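Local coordinates for Zn-dependent hydrolase, glyoxylase (Echinicola vietnamensis, PDB 6T5K), which probably hydrolyses beta-lactam antibiotics to substituted beta-amino acids, as a monomeric, zinc-dependent class B metallo-beta-lactamase, at residues A121-L126 against G140-L145; A153-Y158 against Y171-Q176; A67-T72 against L91-V96. One frame throughout, in Å; residues are numbered along the deposited sequence.

Interaction 1 (A121-L126 against G140-L145); sequences AFKNTL and GFSDEL. With EDO (1,2-ethanediol), chain C.
Phe122 lays its CA over one face of the Phe141 ring, a CH-pi contact with CA 4.1 Å from the ring centroid and 20° off the normal. Leu145 CB packs on the opposite face. Phe141 reaches this slot because its CG stands between its own backbone N and carbonyl carbon (chi1 69°).

The backbones meet as two parallel strands. Phe141 N donates to Ala121 O at 3.0 Å, and Lys123 N donates to Phe141 O at 2.8 Å; Gly140 CA adds a CA-H...O contact to the same Ala121 O at 3.1 Å. The Phe122 ring turns its edge to Ser142 O, with CE1 at 3.3 Å, while Lys123 CG sits over the centre of one face. From there the extended lysine chain runs past Ser142, where NZ lies 2.9 Å from OG, a bond left doubtful by the serine's second conformer.

Further out, Phe122 stacks on Tyr158 and Phe141 touches Val156. Phe122 is also the N-cap residue of helix 123-131, the helix of the beta-alpha-beta unit that 139-141 completes at the sheet edge. An amide and a CA-H thus share Ala121 O, and the Phe141 ring, held between Phe122 CA and Leu145 CB, should tilt little.

Interaction 2 (A153-Y158 against Y171-Q176); sequences AVFVHY and YFPDDQ
Phe155 and Tyr171 form an antiparallel hydrogen-bonded pair in the beta hairpin of strands 152-157 and 169-172, part of the smaller of the two sheets. Phe155 N donates to Tyr171 O at 2.9 Å, and Tyr171 N returns a bond to Phe155 O at 2.8 Å; the N-H...O angles of 158° and 162° show both to be fairly straight.

Followed outward, the Phe155 side chain starts with CB 3.7 Å from Tyr171 O, on the same face of the sheet as the tyrosine side chain. CG lies anti to the carbonyl carbon (chi1 -61°), and beyond it CD2 meets Tyr171 O at 3.6 Å and Pro173 CD at 3.7 Å. CE2 touches Pro173 CD and CG, each at 3.8 Å. Both the carbonyl oxygen and Pro173 CD lie at the ring edge, near its plane, and the two side chains cross at about a right angle. Pro173 also turns its N over the centre of one face of the Tyr171 ring.

On the other face, the Phe172 ring presents its edge to Ala153 O. Asp174 makes a salt bridge to Lys152 through OD2, while its OD1 accepts from a water, 2.6 Å away, that in turn accepts from Ala153 N.

Interaction 3 (A67-T72 against L91-V96); sequences AVVFDT and LQVNAV
Val69 and Val96 sit side by side on one face of a parallel strand pair, with Val69 CB 4.2 Å from Val96 CG2. Val69 CG2, anti to its own carbonyl carbon, lies 4.4 Å from Val93 CG1. Val96 CG2 lies anti to its backbone N and meets Thr72 CG2 at 4.2 Å, the two side chains crossing obliquely. Leu86 of helix 76-88 packs on Val69 and Val93, while Leu109 and Phe112 of helix 109-114 touch Thr72 and Val96.

The opposite face carries Val68 and Ala95. Val68 directs CG2 at Asn94 CB, 4.1 Å away, the two side chains crossing at about a right angle, and its CG1 approaches Ala95 O.

The strand axes come within 4.9 Å at an angle of 19°. Ala67 N donates to Gln92 O, and Asn94 N donates to Ala67 O at 2.8 Å with an N-H...O angle of 165°; Val69 N bonds to Ala95 O at 3.0 Å and 171°. Gln92 NE2 donates to Asn94 OD1, and Asn94 ND2 is held by Glu66 and the Lys148 carbonyl.

This is the parallel pair of a beta-alpha-beta unit, mostly apolar, with Asn94 as the polar exception. Ala67 pairs with Val93 but Val69 with Val96, an extra residue consistent with a beta bulge. Because Asn94 N takes Ala67 O, Ala95 N is left 4.0 Å from that oxygen, buried without a partner.

Interactions 1 and 3 share one mixed sheet, where strands 119-122 and 92-98 are neighbours; their centres lie about 17 Å apart and they do not touch. Interaction 1 spans both sheets, its 140-145 segment leaving strand 139-141 for strand 144-149, which neighbours strand 152-157. Interaction 2 belongs to the second sheet and contacts both others. It meets interaction 1 through a probable hydrogen bond from Val156 N to Leu145 O, 2.9 Å, and interaction 3 where Val156 CG2 lies 3.9 Å from Phe70 CE2, one of the contacts between the sheets of the metallo-beta-lactamase sandwich. Towards the zinc site, the side chain of Phe122 is about 7 Å from that of His100, and that of Thr72 about 7 Å from that of Asp104.

Interaction 1 (A121-L126 against G140-L145)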
loop_
_atom_site.group_PDB
_atom_site.type_symbol
_atom_site.label_atom_id
_atom_site.label_comp_id
_atom_site.label_asym_id
_atom_site.label_seq_id
_atom_site.Cartn_x
_atom_site.Cartn_y
_atom_site.Cartn_z
ATOM N N ALA A 121 -5.501 -2.327 -10.038
ATOM C CA ALA A 121 -5.204 -0.940 -9.709
ATOM C C ALA A 121 -6.356 -0.080 -10.195
ATOM O O ALA A 121 -7.228 -0.529 -10.941
ATOM C CB ALA A 121 -3.892 -0.493 -10.353
ATOM N N PHE A 122 -6.376 1.162 -9.729
ATOM C CA PHE A 122 -7.329 2.117 -10.275
ATOM C C PHE A 122 -7.204 2.172 -11.791
ATOM O O PHE A 122 -6.103 2.103 -12.339
ATOM C CB PHE A 122 -7.009 3.490 -9.703
ATOM C CG PHE A 122 -8.051 4.541 -9.992
ATOM C CD1 PHE A 122 -9.400 4.342 -9.667
ATOM C CD2 PHE A 122 -7.681 5.733 -10.532
ATOM C CE1 PHE A 122 -10.344 5.331 -9.913
ATOM C CE2 PHE A 122 -8.612 6.749 -10.734
ATOM C CZ PHE A 122 -9.956 6.535 -10.460
ATOM N N LYS A 123 -8.333 2.350 -12.467
ATOM C CA LYS A 123 -8.327 2.350 -13.925
ATOM C C LYS A 123 -7.266 3.286 -14.492
ATOM O O LYS A 123 -6.579 2.945 -15.462
ATOM C CB LYS A 123 -9.724 2.711 -14.448
ATOM C CG LYS A 123 -10.273 4.036 -13.949
ATOM C CD LYS A 123 -11.728 4.261 -14.376
ATOM C CE LYS A 123 -12.280 5.511 -13.731
ATOM N NZ LYS A 123 -13.703 5.811 -14.096
ATOM N N ASN A 124 -7.107 4.471 -13.904
ATOM C CA ASN A 124 -6.147 5.421 -14.444
ATOM C C ASN A 124 -4.712 5.049 -14.132
ATOM O O ASN A 124 -3.812 5.523 -14.829
ATOM C CB ASN A 124 -6.495 6.844 -14.038
ATOM C CG ASN A 124 -7.716 7.337 -14.777
ATOM O OD1 ASN A 124 -8.142 6.741 -15.794
ATOM N ND2 ASN A 124 -8.290 8.414 -14.295
ATOM N N THR A 125 -4.478 4.202 -13.122
ATOM C CA THR A 125 -3.122 3.706 -12.892
ATOM C C THR A 125 -2.634 2.877 -14.065
ATOM O O THR A 125 -1.448 2.940 -14.421
ATOM C CB THR A 125 -3.103 2.881 -11.615
ATOM O OG1 THR A 125 -3.590 3.701 -10.542
ATOM C CG2 THR A 125 -1.701 2.384 -11.295
ATOM N N LEU A 126 -3.525 2.129 -14.713
ATOM C CA LEU A 126 -3.099 1.339 -15.865
ATOM C C LEU A 126 -2.554 2.236 -16.972
ATOM O O LEU A 126 -1.467 1.996 -17.507
ATOM C CB LEU A 126 -4.258 0.505 -16.381
ATOM C CG LEU A 126 -4.478 -0.808 -15.618
ATOM C CD1 LEU A 126 -4.924 -0.580 -14.197
ATOM C CD2 LEU A 126 -5.496 -1.665 -16.365
ATOM N N GLY A 140 -8.154 -3.075 -14.065
ATOM C CA GLY A 140 -8.500 -1.786 -13.512
ATOM C C GLY A 140 -9.872 -1.813 -12.867
ATOM O O GLY A 140 -10.732 -2.618 -13.221
ATOM N N PHE A 141 -10.069 -0.915 -11.909
ATOM C CA PHE A 141 -11.376 -0.718 -11.305
ATOM C C PHE A 141 -11.670 0.774 -11.214
ATOM O O PHE A 141 -10.768 1.608 -11.206
ATOM C CB PHE A 141 -11.464 -1.365 -9.924
ATOM C CG PHE A 141 -10.634 -0.703 -8.885
ATOM C CD1 PHE A 141 -11.154 0.330 -8.116
ATOM C CD2 PHE A 141 -9.328 -1.100 -8.666
ATOM C CE1 PHE A 141 -10.372 0.941 -7.122
ATOM C CE2 PHE A 141 -8.539 -0.474 -7.691
ATOM C CZ PHE A 141 -9.072 0.522 -6.914
ATOM N N SER A 142 -12.946 1.126 -11.158
ATOM C CA SER A 142 -13.246 2.533 -11.336
ATOM C C SER A 142 -13.527 3.248 -10.030
ATOM O O SER A 142 -13.568 4.474 -10.001
ATOM C CB SER A 142 -14.477 2.707 -12.202
ATOM O OG SER A 142 -14.898 4.046 -12.133
ATOM N N ASP A 143 -13.698 2.543 -8.933
ATOM C CA ASP A 143 -14.365 3.052 -7.752
ATOM C C ASP A 143 -13.971 2.368 -6.458
ATOM O O ASP A 143 -13.252 3.011 -5.643
ATOM C CB ASP A 143 -15.850 2.819 -8.042
ATOM C CG ASP A 143 -16.106 1.522 -8.848
ATOM O OD1 ASP A 143 -15.216 1.123 -9.618
ATOM O OD2 ASP A 143 -17.210 0.897 -8.658
ATOM N N GLU A 144 -14.591 1.169 -6.247
ATOM C CA GLU A 144 -14.279 0.261 -5.143
ATOM C C GLU A 144 -14.256 -1.192 -5.600
ATOM O O GLU A 144 -15.256 -1.717 -6.094
ATOM C CB GLU A 144 -15.222 0.408 -3.933
ATOM C CG GLU A 144 -14.893 -0.647 -2.803
ATOM C CD GLU A 144 -15.536 -0.362 -1.441
ATOM O OE1 GLU A 144 -15.090 0.565 -0.741
ATOM O OE2 GLU A 144 -16.475 -1.093 -1.043
ATOM N N LEU A 145 -13.188 -1.870 -5.228
ATOM C CA LEU A 145 -12.893 -3.241 -5.586
ATOM C C LEU A 145 -12.892 -4.057 -4.302
ATOM O O LEU A 145 -12.310 -3.632 -3.286
ATOM C CB LEU A 145 -11.516 -3.296 -6.214
ATOM C CG LEU A 145 -10.930 -4.667 -6.537
ATOM C CD1 LEU A 145 -11.692 -5.301 -7.664
ATOM C CD2 LEU A 145 -9.447 -4.564 -6.863
HETATM C C1 EDO C . -17.336 -1.740 2.173
HETATM O O1 EDO C . -17.574 -0.702 1.232
HETATM C C2 EDO C . -16.048 -1.519 2.953
HETATM O O2 EDO C . -16.009 -0.190 3.518
#

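Interaction 2 (A153-Y158 against Y171-Q176)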
loop_
_atom_site.group_PDB
_atom_site.type_symbol
_atom_site.label_atom_id
_atom_site.label_comp_id
_atom_site.label_asym_id
_atom_site.label_seq_id
_atom_site.Cartn_x
_atom_site.Cartn_y
_atom_site.Cartn_z
ATOM N N ALA A 153 -12.401 -10.110 3.437
ATOM C CA ALA A 153 -12.085 -9.367 2.234
ATOM C C ALA A 153 -11.316 -8.111 2.597
ATOM O O ALA A 153 -11.392 -7.615 3.725
ATOM C CB ALA A 153 -13.357 -8.955 1.487
ATOM N N VAL A 154 -10.591 -7.583 1.619
ATOM C CA VAL A 154 -9.974 -6.270 1.693
ATOM C C VAL A 154 -10.573 -5.471 0.549
ATOM O O VAL A 154 -10.932 -6.019 -0.496
ATOM C CB VAL A 154 -8.426 -6.366 1.622
ATOM C CG1 VAL A 154 -7.963 -6.965 0.271
ATOM C CG2 VAL A 154 -7.784 -5.013 1.975
ATOM N N PHE A 155 -10.667 -4.161 0.750
ATOM C CA PHE A 155 -11.347 -3.247 -0.155
ATOM C C PHE A 155 -10.364 -2.214 -0.667
ATOM O O PHE A 155 -9.519 -1.718 0.079
ATOM C CB PHE A 155 -12.511 -2.586 0.598
ATOM C CG PHE A 155 -13.518 -3.598 1.067
ATOM C CD1 PHE A 155 -14.563 -3.983 0.245
ATOM C CD2 PHE A 155 -13.331 -4.266 2.268
ATOM C CE1 PHE A 155 -15.443 -4.969 0.634
ATOM C CE2 PHE A 155 -14.194 -5.261 2.657
ATOM C CZ PHE A 155 -15.276 -5.597 1.859
ATOM N N VAL A 156 -10.460 -1.906 -1.948
ATOM C CA VAL A 156 -9.608 -0.902 -2.554
ATOM C C VAL A 156 -10.532 0.203 -3.018
ATOM O O VAL A 156 -11.579 -0.088 -3.607
ATOM C CB VAL A 156 -8.791 -1.478 -3.730
ATOM C CG1 VAL A 156 -7.612 -0.555 -3.998
ATOM C CG2 VAL A 156 -8.351 -2.905 -3.466
ATOM N N HIS A 157 -10.199 1.452 -2.689
ATOM C CA HIS A 157 -11.159 2.531 -2.883
ATOM C C HIS A 157 -10.460 3.798 -3.321
ATOM O O HIS A 157 -9.433 4.157 -2.752
ATOM C CB HIS A 157 -11.924 2.773 -1.584
ATOM C CG HIS A 157 -13.201 3.535 -1.731
ATOM N ND1 HIS A 157 -14.414 2.994 -1.377
ATOM C CD2 HIS A 157 -13.454 4.801 -2.136
ATOM C CE1 HIS A 157 -15.363 3.895 -1.557
ATOM N NE2 HIS A 157 -14.813 4.993 -2.030
ATOM N N TYR A 158 -11.026 4.444 -4.345
ATOM C CA TYR A 158 -10.580 5.754 -4.802
ATOM C C TYR A 158 -11.414 6.847 -4.142
ATOM O O TYR A 158 -12.645 6.868 -4.276
ATOM C CB TYR A 158 -10.698 5.842 -6.326
ATOM C CG TYR A 158 -10.186 7.121 -6.895
ATOM C CD1 TYR A 158 -8.815 7.416 -6.878
ATOM C CD2 TYR A 158 -11.062 8.052 -7.457
ATOM C CE1 TYR A 158 -8.332 8.589 -7.392
ATOM C CE2 TYR A 158 -10.584 9.242 -7.986
ATOM C CZ TYR A 158 -9.223 9.494 -7.955
ATOM O OH TYR A 158 -8.760 10.657 -8.474
ATOM N N TYR A 171 -8.464 -0.930 2.516
ATOM C CA TYR A 171 -9.151 -0.933 3.800
ATOM C C TYR A 171 -9.491 -2.367 4.166
ATOM O O TYR A 171 -10.130 -3.077 3.385
ATOM C CB TYR A 171 -10.431 -0.120 3.698
ATOM C CG TYR A 171 -11.286 -0.184 4.926
ATOM C CD1 TYR A 171 -10.813 0.205 6.185
ATOM C CD2 TYR A 171 -12.583 -0.652 4.830
ATOM C CE1 TYR A 171 -11.650 0.144 7.289
ATOM C CE2 TYR A 171 -13.406 -0.716 5.911
ATOM C CZ TYR A 171 -12.952 -0.312 7.131
ATOM O OH TYR A 171 -13.810 -0.394 8.202
ATOM N N PHE A 172 -9.082 -2.777 5.360
ATOM C CA PHE A 172 -9.341 -4.125 5.867
ATOM C C PHE A 172 -10.157 -3.976 7.136
ATOM O O PHE A 172 -9.598 -3.699 8.216
ATOM C CB PHE A 172 -8.048 -4.858 6.161
ATOM C CG PHE A 172 -8.256 -6.240 6.676
ATOM C CD1 PHE A 172 -8.921 -7.182 5.918
ATOM C CD2 PHE A 172 -7.847 -6.579 7.928
ATOM C CE1 PHE A 172 -9.104 -8.466 6.389
ATOM C CE2 PHE A 172 -8.033 -7.829 8.390
ATOM C CZ PHE A 172 -8.674 -8.777 7.632
ATOM N N PRO A 173 -11.467 -4.156 7.058
ATOM C CA PRO A 173 -12.307 -3.761 8.183
ATOM C C PRO A 173 -12.168 -4.667 9.388
ATOM O O PRO A 173 -12.359 -4.221 10.520
ATOM C CB PRO A 173 -13.723 -3.814 7.598
ATOM C CG PRO A 173 -13.616 -4.796 6.424
ATOM C CD PRO A 173 -12.257 -4.477 5.849
ATOM N N ASP A 174 -11.852 -5.944 9.209
ATOM C CA ASP A 174 -11.859 -6.843 10.366
ATOM C C ASP A 174 -10.894 -6.389 11.452
ATOM O O ASP A 174 -11.176 -6.562 12.644
ATOM C CB ASP A 174 -11.515 -8.255 9.934
ATOM C CG ASP A 174 -12.572 -8.840 9.078
ATOM O OD1 ASP A 174 -12.645 -8.380 7.929
ATOM O OD2 ASP A 174 -13.330 -9.710 9.561
ATOM N N ASP A 175 -9.738 -5.853 11.073
ATOM C CA ASP A 175 -8.781 -5.332 12.042
ATOM C C ASP A 175 -8.814 -3.804 12.093
ATOM O O ASP A 175 -7.963 -3.207 12.782
ATOM C CB ASP A 175 -7.346 -5.780 11.688
ATOM C CG ASP A 175 -7.114 -7.280 11.809
ATOM O OD1 ASP A 175 -8.014 -8.053 12.201
ATOM O OD2 ASP A 175 -5.972 -7.689 11.467
ATOM N N GLN A 176 -9.703 -3.162 11.342
ATOM C CA GLN A 176 -9.782 -1.692 11.272
ATOM C C GLN A 176 -8.404 -1.099 10.907
ATOM O O GLN A 176 -7.858 -0.207 11.565
ATOM C CB GLN A 176 -10.380 -1.071 12.550
ATOM C CG GLN A 176 -11.871 -1.087 12.588
ATOM C CD GLN A 176 -12.568 -0.205 11.483
ATOM O OE1 GLN A 176 -11.997 0.671 10.900
ATOM N NE2 GLN A 176 -13.849 -0.457 11.271
HETATM O O HOH W 1 -14.080 -9.056 5.855
#

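Interaction 3 (A67-T72 against L91-V96)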
loop_
_atom_site.group_PDB
_atom_site.type_symbol
_atom_site.label_atom_id
_atom_site.label_comp_id
_atom_site.label_asym_id
_atom_site.label_seq_id
_atom_site.Cartn_x
_atom_site.Cartn_y
_atom_site.Cartn_z
ATOM N N ALA A 67 -3.592 -14.706 0.948
ATOM C CA ALA A 67 -2.986 -13.399 1.123
ATOM C C ALA A 67 -3.284 -12.488 -0.056
ATOM O O ALA A 67 -3.411 -12.929 -1.204
ATOM C CB ALA A 67 -1.475 -13.539 1.259
ATOM N N VAL A 68 -3.421 -11.196 0.250
ATOM C CA VAL A 68 -3.444 -10.148 -0.765
ATOM C C VAL A 68 -2.378 -9.119 -0.423
ATOM O O VAL A 68 -2.218 -8.752 0.739
ATOM C CB VAL A 68 -4.830 -9.489 -0.826
ATOM C CG1 VAL A 68 -4.779 -8.225 -1.678
ATOM C CG2 VAL A 68 -5.880 -10.502 -1.320
ATOM N N VAL A 69 -1.624 -8.688 -1.428
ATOM C CA VAL A 69 -0.531 -7.742 -1.240
ATOM C C VAL A 69 -0.915 -6.380 -1.816
ATOM O O VAL A 69 -1.442 -6.290 -2.928
ATOM C CB VAL A 69 0.753 -8.275 -1.895
ATOM C CG1 VAL A 69 1.886 -7.271 -1.759
ATOM C CG2 VAL A 69 1.132 -9.623 -1.311
ATOM N N PHE A 70 -0.622 -5.331 -1.058
ATOM C CA PHE A 70 -0.758 -3.949 -1.495
ATOM C C PHE A 70 0.635 -3.388 -1.671
ATOM O O PHE A 70 1.399 -3.320 -0.702
ATOM C CB PHE A 70 -1.517 -3.111 -0.467
ATOM C CG PHE A 70 -2.993 -3.369 -0.479
ATOM C CD1 PHE A 70 -3.510 -4.502 0.110
ATOM C CD2 PHE A 70 -3.874 -2.491 -1.130
ATOM C CE1 PHE A 70 -4.852 -4.752 0.071
ATOM C CE2 PHE A 70 -5.198 -2.771 -1.181
ATOM C CZ PHE A 70 -5.691 -3.883 -0.546
ATOM N N ASP A 71 0.936 -3.000 -2.908
ATOM C CA ASP A 71 2.209 -2.471 -3.384
ATOM C C ASP A 71 3.278 -3.552 -3.464
ATOM O O ASP A 71 3.362 -4.454 -2.615
ATOM C CB ASP A 71 2.722 -1.300 -2.555
ATOM C CG ASP A 71 1.972 -0.008 -2.823
ATOM O OD1 ASP A 71 0.984 -0.010 -3.587
ATOM O OD2 ASP A 71 2.380 1.020 -2.236
ATOM N N THR A 72 4.071 -3.458 -4.489
ATOM C CA THR A 72 5.296 -4.235 -4.540
ATOM C C THR A 72 6.434 -3.409 -3.954
ATOM O O THR A 72 6.377 -2.174 -3.957
ATOM C CB THR A 72 5.667 -4.592 -5.979
ATOM O OG1 THR A 72 6.035 -3.419 -6.716
ATOM C CG2 THR A 72 4.518 -5.257 -6.693
ATOM N N LEU A 91 1.201 -20.011 1.678
ATOM C CA LEU A 91 0.052 -19.143 1.466
ATOM C C LEU A 91 -0.328 -19.091 0.001
ATOM O O LEU A 91 0.538 -19.052 -0.878
ATOM C CB LEU A 91 0.381 -17.731 1.935
ATOM C CG LEU A 91 0.589 -17.698 3.451
ATOM C CD1 LEU A 91 1.158 -16.349 3.860
ATOM C CD2 LEU A 91 -0.700 -17.989 4.194
ATOM N N GLN A 92 -1.632 -19.085 -0.254
ATOM C CA GLN A 92 -2.143 -18.788 -1.584
ATOM C C GLN A 92 -2.231 -17.274 -1.757
ATOM O O GLN A 92 -2.961 -16.602 -1.019
ATOM C CB GLN A 92 -3.524 -19.412 -1.736
ATOM C CG GLN A 92 -4.195 -19.135 -3.040
ATOM C CD GLN A 92 -5.547 -19.788 -3.127
ATOM O OE1 GLN A 92 -5.652 -21.005 -3.267
ATOM N NE2 GLN A 92 -6.595 -18.985 -3.042
ATOM N N VAL A 93 -1.476 -16.732 -2.703
ATOM C CA VAL A 93 -1.453 -15.295 -2.949
ATOM C C VAL A 93 -2.497 -15.011 -4.020
ATOM O O VAL A 93 -2.356 -15.395 -5.178
ATOM C CB VAL A 93 -0.062 -14.788 -3.343
ATOM C CG1 VAL A 93 -0.107 -13.295 -3.456
ATOM C CG2 VAL A 93 0.952 -15.261 -2.312
ATOM N N ASN A 94 -3.569 -14.352 -3.615
ATOM C CA ASN A 94 -4.715 -14.173 -4.493
ATOM C C ASN A 94 -4.576 -12.994 -5.435
ATOM O O ASN A 94 -5.142 -13.026 -6.529
ATOM C CB ASN A 94 -5.970 -13.902 -3.663
ATOM C CG ASN A 94 -6.426 -15.101 -2.873
ATOM O OD1 ASN A 94 -6.013 -16.225 -3.133
ATOM N ND2 ASN A 94 -7.296 -14.873 -1.907
ATOM N N ALA A 95 -3.882 -11.942 -5.026
ATOM C CA ALA A 95 -3.866 -10.728 -5.825
ATOM C C ALA A 95 -2.801 -9.807 -5.278
ATOM O O ALA A 95 -2.408 -9.906 -4.107
ATOM C CB ALA A 95 -5.225 -10.014 -5.791
ATOM N N VAL A 96 -2.352 -8.903 -6.147
ATOM C CA VAL A 96 -1.559 -7.751 -5.762
ATOM C C VAL A 96 -2.270 -6.498 -6.255
ATOM O O VAL A 96 -2.879 -6.501 -7.331
ATOM C CB VAL A 96 -0.112 -7.830 -6.287
ATOM C CG1 VAL A 96 -0.065 -7.925 -7.811
ATOM C CG2 VAL A 96 0.688 -6.634 -5.788
#